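Local coordinates for protein MNT antitoxin (PDB 7AE2) that neutralises the toxin HepT by successively attaching two AMP groups from ATP to one of its tyrosines, acting as a magnesium-dependent protein adenylyltransferase, at residues 139-142 with 143-147. Sequence-based numbering, arbitrary orientation.
Sequences ENIE and NFLQR
Glu142 reaches over one turn of helix to Gln146, where OE2 accepts a weak hydrogen bond from NE2 at 3.4 Å. The two side chains cross at about a right angle, their carboxylate and amide planes 60° apart. Glu142 sends CG anti to its backbone N and then bends at chi2 (59°), which swings the carboxylate round so that OE2 faces the Gln146 amide; Gln146 is extended beyond CG, with its CG lying 3.2 Å from Glu142 O. Long polar side chains suit this solvent-facing side. Another face is apolar: Ile141 and Leu145 run side by side in the same direction, Ile141 CG2 4.2 Å from Leu145 CD1. All of this belongs to helix 127-148, which stands well away from the nucleotidyltransferase core and its four-stranded sheet. Its i to i+4 backbone bonds include Leu145 N to Ile141 O at 3.0 Å. A second protein in the assembly covers Ile141, Phe144 and Leu145, and bulky apolar side chains suit a helix face buried in this way. On the polar side, Arg147 NE donates to Asn143 OD1 at 2.8 Å, nearly straight at 173°; the oxygen lies in the guanidinium plane, whereas NE sits above the amide carbonyl plane. The short amide offers an oxygen that the long, flexible Arg147 can reach one turn on, while NH2 meets a water (3.0 Å) and an acidic side chain of the other protein, in a salt bridge.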
ATOM      1  N   GLU B 139      17.058  24.730   3.261  1.00 41.94           N
ATOM      2  CA  GLU B 139      16.862  25.479   4.498  1.00 44.71           C
ATOM      3  C   GLU B 139      15.787  24.834   5.363  1.00 42.10           C
ATOM      4  O   GLU B 139      15.901  24.807   6.595  1.00 39.70           O
ATOM      5  CB  GLU B 139      16.498  26.931   4.187  1.00 48.39           C
ATOM      6  CG  GLU B 139      17.630  27.742   3.582  1.00 54.80           C
ATOM      7  CD  GLU B 139      17.192  29.131   3.148  1.00 64.78           C
ATOM      8  OE1 GLU B 139      15.975  29.413   3.184  1.00 66.00           O
ATOM      9  OE2 GLU B 139      18.066  29.939   2.771  1.00 67.98           O
ATOM     10  N   ASN B 140      14.732  24.310   4.737  1.00 34.64           N
ATOM     11  CA  ASN B 140      13.684  23.636   5.495  1.00 38.08           C
ATOM     12  C   ASN B 140      14.216  22.367   6.148  1.00 35.16           C
ATOM     13  O   ASN B 140      13.901  22.075   7.307  1.00 32.53           O
ATOM     14  CB  ASN B 140      12.499  23.322   4.581  1.00 43.90           C
ATOM     15  CG  ASN B 140      11.259  22.896   5.348  1.00 56.50           C
ATOM     16  OD1 ASN B 140      11.197  21.790   5.883  1.00 61.29           O
ATOM     17  ND2 ASN B 140      10.258  23.771   5.390  1.00 61.26           N
ATOM     18  N   ILE B 141      15.032  21.604   5.417  1.00 31.95           N
ATOM     19  CA  ILE B 141      15.617  20.386   5.970  1.00 30.82           C
ATOM     20  C   ILE B 141      16.573  20.721   7.109  1.00 34.68           C
ATOM     21  O   ILE B 141      16.549  20.081   8.168  1.00 32.15           O
ATOM     22  CB  ILE B 141      16.314  19.582   4.857  1.00 30.76           C
ATOM     23  CG1 ILE B 141      15.285  19.083   3.839  1.00 33.96           C
ATOM     24  CG2 ILE B 141      17.096  18.411   5.441  1.00 29.86           C
ATOM     25  CD1 ILE B 141      15.896  18.570   2.551  1.00 31.18           C
ATOM     26  N   GLU B 142      17.421  21.738   6.918  1.00 34.28           N
ATOM     27  CA  GLU B 142      18.370  22.111   7.963  1.00 35.84           C
ATOM     28  C   GLU B 142      17.652  22.605   9.213  1.00 36.00           C
ATOM     29  O   GLU B 142      18.089  22.331  10.337  1.00 31.82           O
ATOM     30  CB  GLU B 142      19.341  23.174   7.445  1.00 43.83           C
ATOM     31  CG  GLU B 142      20.393  23.600   8.462  1.00 54.71           C
ATOM     32  CD  GLU B 142      21.255  22.442   8.940  1.00 62.92           C
ATOM     33  OE1 GLU B 142      21.572  21.554   8.119  1.00 64.86           O
ATOM     34  OE2 GLU B 142      21.612  22.416  10.138  1.00 64.82           O
ATOM     35  N   ASN B 143      16.543  23.329   9.038  1.00 33.10           N
ATOM     36  CA  ASN B 143      15.760  23.767  10.189  1.00 34.72           C
ATOM     37  C   ASN B 143      15.160  22.582  10.933  1.00 31.12           C
ATOM     38  O   ASN B 143      15.124  22.568  12.169  1.00 32.97           O
ATOM     39  CB  ASN B 143      14.662  24.730   9.744  1.00 40.55           C
ATOM     40  CG  ASN B 143      13.618  24.957  10.821  1.00 45.40           C
ATOM     41  OD1 ASN B 143      12.567  24.315  10.828  1.00 50.79           O
ATOM     42  ND2 ASN B 143      13.910  25.862  11.748  1.00 45.10           N
ATOM     43  N   PHE B 144      14.671  21.581  10.194  1.00 30.50           N
ATOM     44  CA  PHE B 144      14.184  20.359  10.825  1.00 30.69           C
ATOM     45  C   PHE B 144      15.281  19.698  11.652  1.00 33.13           C
ATOM     46  O   PHE B 144      15.054  19.290  12.797  1.00 28.67           O
ATOM     47  CB  PHE B 144      13.657  19.395   9.759  1.00 30.86           C
ATOM     48  CG  PHE B 144      13.449  17.994  10.260  1.00 34.36           C
ATOM     49  CD1 PHE B 144      12.257  17.632  10.862  1.00 35.67           C
ATOM     50  CD2 PHE B 144      14.446  17.038  10.126  1.00 31.62           C
ATOM     51  CE1 PHE B 144      12.065  16.344  11.330  1.00 32.11           C
ATOM     52  CE2 PHE B 144      14.261  15.753  10.598  1.00 32.93           C
ATOM     53  CZ  PHE B 144      13.069  15.406  11.198  1.00 32.06           C
ATOM     54  N   LEU B 145      16.482  19.583  11.083  1.00 31.40           N
ATOM     55  CA  LEU B 145      17.574  18.918  11.788  1.00 30.57           C
ATOM     56  C   LEU B 145      17.957  19.673  13.056  1.00 28.51           C
ATOM     57  O   LEU B 145      18.286  19.056  14.076  1.00 28.47           O
ATOM     58  CB  LEU B 145      18.778  18.769  10.858  1.00 28.43           C
ATOM     59  CG  LEU B 145      18.546  17.906   9.617  1.00 28.28           C
ATOM     60  CD1 LEU B 145      19.708  18.041   8.648  1.00 28.78           C
ATOM     61  CD2 LEU B 145      18.335  16.446  10.005  1.00 27.84           C
ATOM     62  N   GLN B 146      17.909  21.007  13.017  1.00 29.50           N
ATOM     63  CA  GLN B 146      18.236  21.793  14.203  1.00 34.33           C
ATOM     64  C   GLN B 146      17.177  21.636  15.288  1.00 33.96           C
ATOM     65  O   GLN B 146      17.510  21.529  16.475  1.00 32.69           O
ATOM     66  CB  GLN B 146      18.395  23.268  13.834  1.00 40.02           C
ATOM     67  CG  GLN B 146      19.557  23.556  12.905  1.00 53.45           C
ATOM     68  CD  GLN B 146      19.686  25.030  12.578  1.00 64.47           C
ATOM     69  OE1 GLN B 146      19.049  25.877  13.205  1.00 68.25           O
ATOM     70  NE2 GLN B 146      20.512  25.344  11.586  1.00 67.45           N
ATOM     71  N   ARG B 147      15.898  21.633  14.905  1.00 29.80           N
ATOM     72  CA  ARG B 147      14.833  21.506  15.894  1.00 34.42           C
ATOM     73  C   ARG B 147      14.875  20.146  16.580  1.00 36.09           C
ATOM     74  O   ARG B 147      14.632  20.042  17.788  1.00 38.61           O
ATOM     75  CB  ARG B 147      13.468  21.732  15.239  1.00 33.28           C
ATOM     76  CG  ARG B 147      13.208  23.170  14.810  1.00 39.16           C
ATOM     77  CD  ARG B 147      11.782  23.364  14.298  1.00 41.58           C
ATOM     78  NE  ARG B 147      11.569  22.777  12.976  1.00 41.83           N
ATOM     79  CZ  ARG B 147      10.905  21.646  12.753  1.00 40.61           C
ATOM     80  NH1 ARG B 147      10.377  20.970  13.764  1.00 38.49           N
ATOM     81  NH2 ARG B 147      10.763  21.195  11.514  1.00 35.74           N
TER
HETATM   82  O   HOH W   1      11.593  22.492   8.993  1.00 44.69           O